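Local coordinates for protein myosin-17 (Arabidopsis thaliana, PDB 7KFL) that probably moves cargo along actin filaments as a plant class XI myosin motor, recognising that cargo through its globular tail, at residues A[176-181]-A[219-224]; A[180-185]-A[251-256]; A[184-189]-A[262-267]; A[275-280]-A[301-306]; A[282-287]-A[293-298]. All coordinates share one frame; numbering follows the deposited sequence.

Contact 1 of 5, residues A[176-181]-A[219-224]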
# COMPACT_ATOMS: atom_id res chain seq x y z
N LYS A 176 -4.36 -7.61 6.60
CA LYS A 176 -5.07 -8.69 7.34
C LYS A 176 -4.08 -9.75 7.82
O LYS A 176 -4.35 -10.38 8.87
CB LYS A 176 -6.14 -9.32 6.43
CG LYS A 176 -6.93 -10.48 7.03
CD LYS A 176 -7.53 -11.38 5.97
CE LYS A 176 -8.98 -11.73 6.22
NZ LYS A 176 -9.65 -12.20 4.98
N GLU A 177 -2.98 -9.96 7.08
CA GLU A 177 -1.97 -11.01 7.37
C GLU A 177 -1.05 -10.56 8.51
O GLU A 177 -0.72 -11.41 9.36
CB GLU A 177 -1.17 -11.35 6.11
CG GLU A 177 -0.44 -12.68 6.21
CD GLU A 177 0.29 -13.10 4.94
OE1 GLU A 177 -0.38 -13.27 3.90
OE2 GLU A 177 1.53 -13.23 5.00
N ILE A 178 -0.64 -9.28 8.53
CA ILE A 178 0.33 -8.73 9.52
C ILE A 178 -0.41 -8.10 10.70
O ILE A 178 0.27 -7.69 11.66
CB ILE A 178 1.32 -7.74 8.87
CG1 ILE A 178 0.66 -6.41 8.48
CG2 ILE A 178 2.04 -8.39 7.70
CD1 ILE A 178 1.62 -5.41 7.88
N SER A 179 -1.75 -8.03 10.66
CA SER A 179 -2.60 -7.47 11.75
C SER A 179 -2.46 -8.34 13.00
O SER A 179 -2.20 -7.80 14.08
CB SER A 179 -4.04 -7.31 11.31
OG SER A 179 -4.78 -6.56 12.26
N PRO A 180 -2.62 -9.68 12.93
CA PRO A 180 -2.47 -10.54 14.10
C PRO A 180 -1.05 -10.55 14.69
O PRO A 180 -0.93 -10.74 15.89
CB PRO A 180 -2.83 -11.95 13.59
CG PRO A 180 -3.58 -11.71 12.30
CD PRO A 180 -2.97 -10.45 11.72
N LEU A 181 -0.03 -10.34 13.85
CA LEU A 181 1.40 -10.33 14.26
C LEU A 181 1.68 -9.06 15.08
O LEU A 181 2.36 -9.17 16.12
CB LEU A 181 2.30 -10.38 13.02
CG LEU A 181 2.09 -11.57 12.08
CD1 LEU A 181 3.04 -11.49 10.90
CD2 LEU A 181 2.27 -12.89 12.82
N ARG A 219 8.28 -9.28 8.67
CA ARG A 219 9.33 -9.08 7.63
C ARG A 219 9.18 -10.14 6.52
O ARG A 219 9.39 -9.79 5.34
CB ARG A 219 10.72 -9.14 8.26
CG ARG A 219 11.84 -8.68 7.34
CD ARG A 219 13.21 -8.82 7.98
NE ARG A 219 14.27 -8.64 7.00
CZ ARG A 219 15.56 -8.50 7.30
NH1 ARG A 219 15.97 -8.51 8.55
NH2 ARG A 219 16.44 -8.33 6.32
N LYS A 220 8.85 -11.38 6.89
CA LYS A 220 8.65 -12.52 5.94
C LYS A 220 7.42 -12.23 5.06
O LYS A 220 7.54 -12.36 3.83
CB LYS A 220 8.48 -13.84 6.69
CG LYS A 220 9.79 -14.54 7.06
CD LYS A 220 9.61 -15.89 7.71
CE LYS A 220 9.07 -15.81 9.12
NZ LYS A 220 9.21 -17.09 9.84
N SER A 221 6.30 -11.85 5.68
CA SER A 221 5.03 -11.51 4.99
C SER A 221 5.25 -10.34 4.03
O SER A 221 4.73 -10.41 2.90
CB SER A 221 3.93 -11.22 5.98
OG SER A 221 3.55 -12.40 6.69
N LEU A 222 6.01 -9.32 4.44
CA LEU A 222 6.36 -8.17 3.56
C LEU A 222 7.08 -8.69 2.31
O LEU A 222 6.70 -8.29 1.20
CB LEU A 222 7.23 -7.16 4.32
CG LEU A 222 6.55 -6.40 5.46
CD1 LEU A 222 7.53 -5.44 6.12
CD2 LEU A 222 5.33 -5.64 4.97
N ASN A 223 8.08 -9.57 2.50
CA ASN A 223 8.95 -10.11 1.42
C ASN A 223 8.14 -11.01 0.48
O ASN A 223 8.39 -10.95 -0.74
CB ASN A 223 10.16 -10.87 1.99
CG ASN A 223 11.35 -9.99 2.29
OD1 ASN A 223 11.50 -8.91 1.71
ND2 ASN A 223 12.21 -10.43 3.19
N SER A 224 7.21 -11.81 1.01
CA SER A 224 6.30 -12.68 0.22
C SER A 224 5.58 -11.84 -0.84
O SER A 224 5.68 -12.18 -2.03
CB SER A 224 5.30 -13.39 1.10
OG SER A 224 5.96 -14.12 2.12
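Glu-177 reaches across from helix 150-186 to Ser-221 on helix 205-231, and this pairing is the polar bond between two antiparallel neighbours in the mainly helical tail. The short axes run at 173° and pass 10.1 Å from each other. The glutamate leaves its helix on a CA–CB bond aimed at the partner. With CG anti to the backbone N (chi1 -162°) and the chain stretched out beyond it, the carboxylate is carried straight over the gap. CG lies 4.0 Å from Ser-221 OG and CD a little nearer. At the tip, OE2 accepts a hydrogen bond of 2.8 Å from Ser-221 OG, using the anti lone pair that faces away from OE1. The other oxygen, OE1, is hydrogen-bonded to Tyr-225 OH one turn further along helix 205-231, while Ser-221 OG makes a weak bond to Ser-217 O on the turn before. Beside this polar pair lies an apolar one, in which Ile-178 CG2 rests 3.8 Å from Ser-221 CB. Leu-181 adds a looser touch with its CD1 methyl, 4.3 Å from Ser-221 OG. The side chains of Ile-246, Phe-249 and Ile-250 on helix 236-260 also pack against Ile-178. A negative charge on the glutamate would probably be stabilised by the serine hydroxyl, which donates to OE2. With one hydroxyl partner at each oxygen, the carboxylate is probably hindered from turning about its CG–CD bond.

Contact 2 of 5, residues A[180-185]-A[251-256]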
# COMPACT_ATOMS: atom_id res chain seq x y z
N PRO A 180 -2.62 -9.68 12.93
CA PRO A 180 -2.47 -10.54 14.10
C PRO A 180 -1.05 -10.55 14.69
O PRO A 180 -0.93 -10.74 15.89
CB PRO A 180 -2.83 -11.95 13.59
CG PRO A 180 -3.58 -11.71 12.30
CD PRO A 180 -2.97 -10.45 11.72
N LEU A 181 -0.03 -10.34 13.85
CA LEU A 181 1.40 -10.33 14.26
C LEU A 181 1.68 -9.06 15.08
O LEU A 181 2.36 -9.17 16.12
CB LEU A 181 2.30 -10.38 13.02
CG LEU A 181 2.09 -11.57 12.08
CD1 LEU A 181 3.04 -11.49 10.90
CD2 LEU A 181 2.27 -12.89 12.82
N LEU A 182 1.18 -7.91 14.62
CA LEU A 182 1.22 -6.63 15.39
C LEU A 182 0.38 -6.81 16.66
O LEU A 182 0.82 -6.33 17.73
CB LEU A 182 0.69 -5.50 14.50
CG LEU A 182 1.55 -5.17 13.28
CD1 LEU A 182 0.79 -4.28 12.30
CD2 LEU A 182 2.85 -4.51 13.69
N GLY A 183 -0.75 -7.51 16.55
CA GLY A 183 -1.59 -7.94 17.69
C GLY A 183 -0.76 -8.60 18.78
O GLY A 183 -1.01 -8.32 19.96
N LEU A 184 0.20 -9.46 18.39
CA LEU A 184 1.08 -10.21 19.32
C LEU A 184 2.24 -9.31 19.78
O LEU A 184 2.66 -9.45 20.94
CB LEU A 184 1.59 -11.49 18.65
CG LEU A 184 0.53 -12.54 18.34
CD1 LEU A 184 1.10 -13.66 17.48
CD2 LEU A 184 -0.07 -13.12 19.61
N CYS A 185 2.75 -8.43 18.91
CA CYS A 185 3.79 -7.41 19.24
C CYS A 185 3.28 -6.50 20.37
O CYS A 185 4.07 -6.21 21.28
CB CYS A 185 4.17 -6.56 18.04
SG CYS A 185 5.26 -7.40 16.86
N ASN A 251 2.77 1.97 11.55
CA ASN A 251 3.05 3.20 12.34
C ASN A 251 1.86 3.52 13.25
O ASN A 251 2.10 3.87 14.42
CB ASN A 251 3.34 4.40 11.43
CG ASN A 251 3.60 5.66 12.22
OD1 ASN A 251 4.62 5.78 12.89
ND2 ASN A 251 2.66 6.59 12.17
N VAL A 252 0.65 3.41 12.71
CA VAL A 252 -0.64 3.72 13.39
C VAL A 252 -0.86 2.72 14.53
O VAL A 252 -1.09 3.16 15.66
CB VAL A 252 -1.81 3.71 12.38
CG1 VAL A 252 -3.17 3.65 13.05
CG2 VAL A 252 -1.73 4.91 11.45
N GLN A 253 -0.80 1.42 14.23
CA GLN A 253 -1.10 0.32 15.18
C GLN A 253 -0.17 0.40 16.40
O GLN A 253 -0.67 0.27 17.53
CB GLN A 253 -0.98 -1.04 14.48
CG GLN A 253 -2.06 -1.28 13.44
CD GLN A 253 -3.43 -1.29 14.07
OE1 GLN A 253 -3.67 -1.95 15.08
NE2 GLN A 253 -4.36 -0.56 13.47
N LEU A 254 1.13 0.63 16.17
CA LEU A 254 2.18 0.65 17.22
C LEU A 254 2.10 1.95 18.03
O LEU A 254 2.16 1.88 19.27
CB LEU A 254 3.56 0.48 16.59
CG LEU A 254 3.82 -0.87 15.93
CD1 LEU A 254 5.21 -0.90 15.29
CD2 LEU A 254 3.67 -2.01 16.92
N PHE A 255 1.98 3.10 17.35
CA PHE A 255 1.95 4.43 18.00
C PHE A 255 0.66 4.58 18.83
O PHE A 255 0.73 5.19 19.91
CB PHE A 255 2.06 5.57 16.99
CG PHE A 255 2.08 6.93 17.63
CD1 PHE A 255 3.24 7.43 18.20
CD2 PHE A 255 0.93 7.70 17.71
CE1 PHE A 255 3.25 8.68 18.80
CE2 PHE A 255 0.94 8.95 18.31
CZ PHE A 255 2.10 9.43 18.85
N ASN A 256 -0.47 4.07 18.33
CA ASN A 256 -1.78 4.17 19.02
C ASN A 256 -1.75 3.36 20.33
O ASN A 256 -2.40 3.79 21.29
CB ASN A 256 -2.94 3.76 18.12
CG ASN A 256 -3.30 4.80 17.09
OD1 ASN A 256 -2.82 5.93 17.14
ND2 ASN A 256 -4.16 4.44 16.15
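Leu-182 on helix 150-186 and Gln-253 on helix 236-260 mark the closest backbone approach here, their CA atoms lying 7.3 Å apart. Both segments are helical, although the first is kinked at Pro-180, whose N has no hydrogen to give; Leu-181 N also lacks a bond to the turn before. The regular pattern is back by Cys-185, whose N bonds to Leu-181 O at 2.9 Å. Across this gap the contact is purely apolar and is carried by one leucine against two residues. Leu-182 has its CA–CB bond directed at the other helix, and its two methyls divide the work. CD2 meets CD2 of Leu-254 at 4.2 Å, methyl against methyl, with the two side chains set at about a right angle. CD1 lies 4.3 Å from CB of Gln-253, so the glutamine contributes the aliphatic root of its chain to the interface. Leu-254 is not aimed at its partner from the start. With CG beside the backbone N and anti to the carbonyl carbon (chi1 -66°), its branched end swings back toward Leu-182. These contacts are of ordinary van der Waals length, with no sign of strain. Around them the bundle closes in from several directions: Ile-218 of helix 205-231 packs on Leu-182, as do Phe-249 and Ile-250 from the preceding turn of helix 236-260. Leu-254 also touches Ile-302, so helix 236-260 lies between helix 150-186 and helix 300-309, and Asn-251 bonds through OD1 to Ile-302 N.

Contact 3 of 5, residues A[184-189]-A[262-267]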
# COMPACT_ATOMS: atom_id res chain seq x y z
N LEU A 184 0.20 -9.46 18.39
CA LEU A 184 1.08 -10.21 19.32
C LEU A 184 2.24 -9.31 19.78
O LEU A 184 2.66 -9.45 20.94
CB LEU A 184 1.59 -11.49 18.65
CG LEU A 184 0.53 -12.54 18.34
CD1 LEU A 184 1.10 -13.66 17.48
CD2 LEU A 184 -0.07 -13.12 19.61
N CYS A 185 2.75 -8.43 18.91
CA CYS A 185 3.79 -7.41 19.24
C CYS A 185 3.28 -6.50 20.37
O CYS A 185 4.07 -6.21 21.28
CB CYS A 185 4.17 -6.56 18.04
SG CYS A 185 5.26 -7.40 16.86
N ILE A 186 2.02 -6.07 20.29
CA ILE A 186 1.39 -5.09 21.24
C ILE A 186 1.02 -5.81 22.55
O ILE A 186 0.92 -5.12 23.58
CB ILE A 186 0.18 -4.40 20.57
CG1 ILE A 186 0.62 -3.56 19.37
CG2 ILE A 186 -0.61 -3.57 21.56
CD1 ILE A 186 -0.51 -3.17 18.44
N GLN A 187 0.86 -7.14 22.52
CA GLN A 187 0.53 -7.98 23.70
C GLN A 187 1.80 -8.41 24.44
O GLN A 187 1.67 -9.08 25.48
CB GLN A 187 -0.27 -9.22 23.28
CG GLN A 187 -1.74 -8.95 23.01
CD GLN A 187 -2.43 -10.16 22.43
OE1 GLN A 187 -2.32 -11.27 22.96
NE2 GLN A 187 -3.16 -9.97 21.34
N ALA A 188 2.98 -8.03 23.94
CA ALA A 188 4.31 -8.43 24.47
C ALA A 188 4.44 -8.05 25.95
O ALA A 188 4.93 -8.85 26.74
CB ALA A 188 5.41 -7.82 23.64
N PRO A 189 4.01 -6.84 26.38
CA PRO A 189 4.01 -6.48 27.80
C PRO A 189 3.16 -7.45 28.64
O PRO A 189 3.63 -7.87 29.68
CB PRO A 189 3.40 -5.07 27.81
CG PRO A 189 3.75 -4.53 26.45
CD PRO A 189 3.55 -5.72 25.54
N ARG A 262 -1.41 1.39 28.83
CA ARG A 262 -0.49 1.79 29.92
C ARG A 262 0.77 0.92 29.84
O ARG A 262 1.88 1.50 29.81
CB ARG A 262 -1.19 1.68 31.27
CG ARG A 262 -0.40 2.24 32.45
CD ARG A 262 0.37 1.18 33.20
NE ARG A 262 0.99 1.69 34.42
CZ ARG A 262 1.69 0.96 35.28
NH1 ARG A 262 1.87 -0.33 35.07
NH2 ARG A 262 2.21 1.53 36.36
N GLU A 263 0.59 -0.40 29.75
CA GLU A 263 1.67 -1.43 29.77
C GLU A 263 2.65 -1.24 28.59
O GLU A 263 3.81 -1.67 28.74
CB GLU A 263 1.09 -2.84 29.76
CG GLU A 263 0.34 -3.22 28.50
CD GLU A 263 -1.15 -2.91 28.51
OE1 GLU A 263 -1.56 -2.02 29.29
OE2 GLU A 263 -1.89 -3.56 27.75
N CYS A 264 2.20 -0.66 27.47
CA CYS A 264 3.04 -0.40 26.26
C CYS A 264 3.85 0.89 26.44
O CYS A 264 4.82 1.09 25.69
CB CYS A 264 2.20 -0.30 25.00
SG CYS A 264 1.29 -1.81 24.61
N CYS A 265 3.45 1.74 27.39
CA CYS A 265 4.09 3.06 27.67
C CYS A 265 5.14 2.88 28.78
O CYS A 265 5.00 3.52 29.84
CB CYS A 265 3.03 4.09 28.03
SG CYS A 265 3.48 5.77 27.50
N SER A 266 6.13 2.02 28.54
CA SER A 266 7.22 1.69 29.49
C SER A 266 8.58 1.76 28.78
O SER A 266 8.60 1.83 27.54
CB SER A 266 7.01 0.33 30.12
OG SER A 266 7.03 -0.69 29.13
N PHE A 267 9.67 1.74 29.55
CA PHE A 267 11.06 1.72 29.03
C PHE A 267 11.30 0.39 28.31
O PHE A 267 11.78 0.42 27.16
CB PHE A 267 12.07 1.93 30.16
CG PHE A 267 13.46 2.20 29.65
CD1 PHE A 267 14.28 1.17 29.23
CD2 PHE A 267 13.95 3.50 29.57
CE1 PHE A 267 15.56 1.42 28.75
CE2 PHE A 267 15.22 3.75 29.10
CZ PHE A 267 16.02 2.71 28.68
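The turn between helix 236-260 and helix 267-287 brings Glu-263 and Cys-264 against Pro-189, which stands where helix 150-186 breaks at Gln-187 and the short helix 188-191 begins. Pro-189 turns the CB edge of its ring to the partner. CB lies 3.5 Å from Glu-263 O and 3.6 Å from Glu-263 CG, while the ring's CG is also near that oxygen. Glu-263 presents its CG this way because chi1 (65°) tucks it between backbone N and carbonyl carbon, and a bend at chi2 then leads the carboxylate off the ring. This turn, part of the DIL domain, also prepares the start of the next helix: Ser-266 is the N-cap of helix 267-287, its OG bonded to Asn-269 N. The same hydroxyl makes a weak bond of 3.4 Å to Glu-263 O, the oxygen that lies against Pro-189. Cys-264 directs its sulfur toward the end of helix 150-186. SG lies 3.5 Å from Ile-186 O, and the CG2 methyl of Ile-186 reaches SG at 4.0 Å. Pro-189 CG meets this sulfur as well, at 4.1 Å, while Asn-269 of helix 267-287 touches the proline ring.

Contact 4 of 5, residues A[275-280]-A[301-306]; sequences AGLAEL and HIRQAV
Leu-277 of helix 267-287 pushes its forked end between Ile-302, Arg-303 and Val-306 on helix 300-309, joining two helices of the DIL domain that run at 145° to each other. The short axes are 11.1 Å apart at closest, and this single leucine spans much of the gap. Chi1 (-67°) directs the fork at helix 300-309, where CD1 meets Arg-303 and Val-306 and CD2 meets Ile-302. The tight part is formed with the first two residues of that helix to be met. CD1 of Leu-277 lies 3.8 Å from Arg-303 CA, nearly on the backbone, and 3.9 Å from Arg-303 CG, while CD2 meets the Ile-302 CG2 methyl at 4.0 Å. Val-273, one turn earlier, also packs on Ile-302 in this buried layer. The solvent side belongs to the rest of the partly exposed Arg-303 chain, which gives only its foot to the leucine as the two side chains cross obliquely. A bend at chi3 (57°) takes the guanidinium away toward Trp-296, with which it makes a cation-pi contact and a hydrogen bond from NH1 to Trp-296 O. The longer touch comes at the next turn, where Val-306 CG2 lies 4.3 Å from Leu-277 CD1.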
# COMPACT_ATOMS: atom_id res chain seq x y z
N ALA A 275 13.79 -2.73 18.75
CA ALA A 275 14.32 -3.99 18.15
C ALA A 275 13.52 -4.31 16.89
O ALA A 275 14.14 -4.61 15.85
CB ALA A 275 14.26 -5.11 19.15
N GLY A 276 12.19 -4.25 17.00
CA GLY A 276 11.25 -4.47 15.88
C GLY A 276 11.50 -3.51 14.73
O GLY A 276 11.51 -3.98 13.58
N LEU A 277 11.68 -2.22 15.02
CA LEU A 277 11.89 -1.15 14.00
C LEU A 277 13.18 -1.43 13.21
O LEU A 277 13.20 -1.10 12.01
CB LEU A 277 11.95 0.22 14.69
CG LEU A 277 10.65 0.70 15.34
CD1 LEU A 277 10.85 2.06 16.00
CD2 LEU A 277 9.51 0.77 14.34
N ALA A 278 14.19 -2.01 13.85
CA ALA A 278 15.49 -2.39 13.23
C ALA A 278 15.27 -3.49 12.19
O ALA A 278 15.94 -3.45 11.14
CB ALA A 278 16.47 -2.81 14.30
N GLU A 279 14.37 -4.44 12.46
CA GLU A 279 13.95 -5.51 11.52
C GLU A 279 13.30 -4.88 10.28
O GLU A 279 13.65 -5.28 9.15
CB GLU A 279 12.98 -6.49 12.19
CG GLU A 279 13.66 -7.48 13.11
CD GLU A 279 14.30 -8.68 12.43
OE1 GLU A 279 14.05 -8.89 11.22
OE2 GLU A 279 15.04 -9.41 13.11
N LEU A 280 12.37 -3.93 10.49
CA LEU A 280 11.60 -3.27 9.40
C LEU A 280 12.50 -2.32 8.61
O LEU A 280 12.32 -2.22 7.39
CB LEU A 280 10.40 -2.53 10.01
CG LEU A 280 9.40 -3.40 10.77
CD1 LEU A 280 8.26 -2.55 11.31
CD2 LEU A 280 8.85 -4.51 9.89
N HIS A 301 6.56 8.66 13.47
CA HIS A 301 5.82 8.81 14.75
C HIS A 301 6.33 7.78 15.77
O HIS A 301 6.84 8.20 16.83
CB HIS A 301 4.30 8.63 14.57
CG HIS A 301 3.62 9.74 13.85
ND1 HIS A 301 2.99 10.78 14.51
CD2 HIS A 301 3.43 9.97 12.53
CE1 HIS A 301 2.46 11.60 13.63
NE2 HIS A 301 2.72 11.13 12.41
N ILE A 302 6.18 6.49 15.47
CA ILE A 302 6.53 5.38 16.40
C ILE A 302 8.03 5.44 16.70
O ILE A 302 8.39 5.24 17.88
CB ILE A 302 6.09 4.00 15.86
CG1 ILE A 302 6.37 2.87 16.86
CG2 ILE A 302 6.71 3.69 14.50
CD1 ILE A 302 5.71 3.05 18.21
N ARG A 303 8.87 5.72 15.70
CA ARG A 303 10.35 5.83 15.84
C ARG A 303 10.68 6.88 16.92
O ARG A 303 11.45 6.55 17.84
CB ARG A 303 10.99 6.20 14.50
CG ARG A 303 11.08 5.03 13.52
CD ARG A 303 11.30 5.49 12.09
NE ARG A 303 12.50 6.30 11.95
CZ ARG A 303 12.81 7.03 10.87
NH1 ARG A 303 12.00 7.05 9.82
NH2 ARG A 303 13.93 7.73 10.86
N GLN A 304 10.10 8.07 16.80
CA GLN A 304 10.35 9.23 17.70
C GLN A 304 9.78 8.93 19.10
O GLN A 304 10.49 9.20 20.08
CB GLN A 304 9.75 10.51 17.11
CG GLN A 304 10.57 11.07 15.95
CD GLN A 304 9.89 12.22 15.25
OE1 GLN A 304 9.12 12.97 15.84
NE2 GLN A 304 10.20 12.39 13.97
N ALA A 305 8.56 8.38 19.16
CA ALA A 305 7.87 7.97 20.41
C ALA A 305 8.72 6.94 21.16
O ALA A 305 8.88 7.08 22.39
CB ALA A 305 6.51 7.42 20.09
N VAL A 306 9.24 5.93 20.45
CA VAL A 306 10.17 4.90 21.00
C VAL A 306 11.48 5.58 21.42
O VAL A 306 12.01 5.22 22.49
CB VAL A 306 10.40 3.76 19.98
CG1 VAL A 306 11.63 2.93 20.31
CG2 VAL A 306 9.17 2.88 19.87

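Contact 5 of 5, residues A[282-287]-A[293-298]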
# COMPACT_ATOMS: atom_id res chain seq x y z
N GLN A 282 15.75 -2.81 8.17
CA GLN A 282 16.57 -3.79 7.41
C GLN A 282 15.82 -4.22 6.14
O GLN A 282 16.46 -4.27 5.07
CB GLN A 282 16.94 -5.00 8.28
CG GLN A 282 18.19 -4.79 9.12
CD GLN A 282 19.43 -4.66 8.28
OE1 GLN A 282 19.56 -5.29 7.22
NE2 GLN A 282 20.37 -3.85 8.73
N TRP A 283 14.52 -4.50 6.27
CA TRP A 283 13.62 -4.87 5.14
C TRP A 283 13.61 -3.75 4.09
O TRP A 283 13.63 -4.07 2.89
CB TRP A 283 12.21 -5.19 5.63
CG TRP A 283 11.28 -5.50 4.50
CD1 TRP A 283 10.97 -6.74 4.01
CD2 TRP A 283 10.57 -4.55 3.68
NE1 TRP A 283 10.10 -6.62 2.95
CE2 TRP A 283 9.85 -5.30 2.72
CE3 TRP A 283 10.48 -3.16 3.66
CZ2 TRP A 283 9.04 -4.68 1.77
CZ3 TRP A 283 9.68 -2.55 2.72
CH2 TRP A 283 8.97 -3.31 1.78
N CYS A 284 13.53 -2.48 4.53
CA CYS A 284 13.49 -1.28 3.65
C CYS A 284 14.80 -1.15 2.87
O CYS A 284 14.75 -0.73 1.70
CB CYS A 284 13.22 -0.01 4.45
SG CYS A 284 11.56 0.06 5.18
N ILE A 285 15.93 -1.52 3.49
CA ILE A 285 17.29 -1.45 2.88
C ILE A 285 17.42 -2.58 1.85
O ILE A 285 17.90 -2.29 0.73
CB ILE A 285 18.38 -1.52 3.97
CG1 ILE A 285 18.29 -0.34 4.94
CG2 ILE A 285 19.77 -1.62 3.35
CD1 ILE A 285 18.94 -0.59 6.28
N GLU A 286 17.00 -3.80 2.21
CA GLU A 286 17.05 -5.01 1.34
C GLU A 286 16.14 -4.80 0.13
O GLU A 286 16.61 -5.04 -1.00
CB GLU A 286 16.64 -6.26 2.13
CG GLU A 286 17.68 -6.73 3.13
CD GLU A 286 18.89 -7.46 2.55
OE1 GLU A 286 18.78 -7.97 1.41
OE2 GLU A 286 19.93 -7.52 3.23
N ALA A 287 14.90 -4.37 0.36
CA ALA A 287 13.88 -4.07 -0.68
C ALA A 287 14.38 -2.96 -1.61
O ALA A 287 14.07 -3.02 -2.81
CB ALA A 287 12.57 -3.68 -0.03
N GLY A 293 10.15 2.68 -1.34
CA GLY A 293 9.76 4.10 -1.47
C GLY A 293 10.20 4.89 -0.25
O GLY A 293 11.42 4.98 -0.02
N SER A 294 9.23 5.44 0.50
CA SER A 294 9.45 6.18 1.77
C SER A 294 8.72 5.47 2.92
O SER A 294 8.24 6.16 3.84
CB SER A 294 9.01 7.62 1.63
OG SER A 294 7.61 7.70 1.37
N ALA A 295 8.67 4.13 2.86
CA ALA A 295 8.01 3.26 3.87
C ALA A 295 8.64 3.48 5.25
O ALA A 295 7.89 3.46 6.24
CB ALA A 295 8.11 1.81 3.45
N TRP A 296 9.96 3.69 5.30
CA TRP A 296 10.72 3.91 6.56
C TRP A 296 10.26 5.21 7.22
O TRP A 296 10.06 5.20 8.45
CB TRP A 296 12.23 3.90 6.30
CG TRP A 296 13.07 4.14 7.52
CD1 TRP A 296 14.01 5.11 7.69
CD2 TRP A 296 13.02 3.41 8.76
NE1 TRP A 296 14.56 5.03 8.94
CE2 TRP A 296 13.97 4.00 9.62
CE3 TRP A 296 12.27 2.32 9.22
CZ2 TRP A 296 14.18 3.53 10.92
CZ3 TRP A 296 12.48 1.86 10.50
CH2 TRP A 296 13.43 2.45 11.33
N ASP A 297 10.06 6.28 6.44
CA ASP A 297 9.69 7.63 6.93
C ASP A 297 8.23 7.66 7.40
O ASP A 297 7.86 8.62 8.10
CB ASP A 297 9.95 8.70 5.86
CG ASP A 297 11.43 9.02 5.68
OD1 ASP A 297 12.19 8.89 6.66
OD2 ASP A 297 11.81 9.39 4.55
N GLU A 298 7.42 6.66 7.05
CA GLU A 298 6.02 6.53 7.52
C GLU A 298 5.98 6.13 9.00
O GLU A 298 4.94 6.38 9.64
CB GLU A 298 5.25 5.53 6.66
CG GLU A 298 4.84 6.11 5.31
CD GLU A 298 3.91 7.30 5.43
OE1 GLU A 298 2.84 7.15 6.06
OE2 GLU A 298 4.28 8.39 4.93
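Cys-284 and Trp-296 bring the last turns of helix 267-287 and the returning segment 293-298 within 6.6 Å of each other, CA to CA. Within the DIL domain the chain here turns back on itself: it leaves helix 267-287, runs through the short helix 289-292, and at Gly-293, with a positive phi of 66°, drops out of helical geometry before approaching helix 300-309. The sulfur of Cys-284 bridges the two segments. Lying beside the backbone N and anti to the carbonyl carbon (chi1 -68°), SG projects from the helix straight at the incoming loop. It rests 4.0 Å from Trp-296 N and 4.1 Å from Trp-296 CB, so it meets the root of the tryptophan and not its indole. The CB methyl of Ala-295 lies 4.2 Å from the same sulfur. Trp-296 has CG anti to its backbone N (chi1 179°), and its ring is carried back along helix 267-287, where it comes close to the carbonyl oxygen of Leu-277. These are van der Waals contacts in a buried setting, and Phe-247 of helix 236-260 touches both Cys-284 and Ala-295. On the helix side, Trp-283 flanks the cysteine and has SG at the edge of its indole, in the ring plane. The same indole meets the rings of Phe-243 and Phe-247. One face of it carries Ala-287 CB, 3.9 Å above the plane and displaced toward the rim.

How the contacts relate
Contacts 1, 2 and 3 follow one another along the end of helix 150-186, which meets first helix 205-231, then helix 236-260, then the turn after it. Contacts 2 and 3 are the nearest pair, with centres about 10 Å apart, and they touch where Ile-186 CD1 lies 3.6 Å from Gln-253 O. Contacts 4 and 5 share helix 267-287, and contact 5 is nested within the loop that contact 4 closes. Contact 2 joins contact 4 as Phe-255 CE1 packs 3.7 Å from Ala-305 CB. Contact 1 reaches contact 5 through Leu-222 and Trp-283, whereas contacts 3 and 5 stay about 13 Å apart at their nearest atoms.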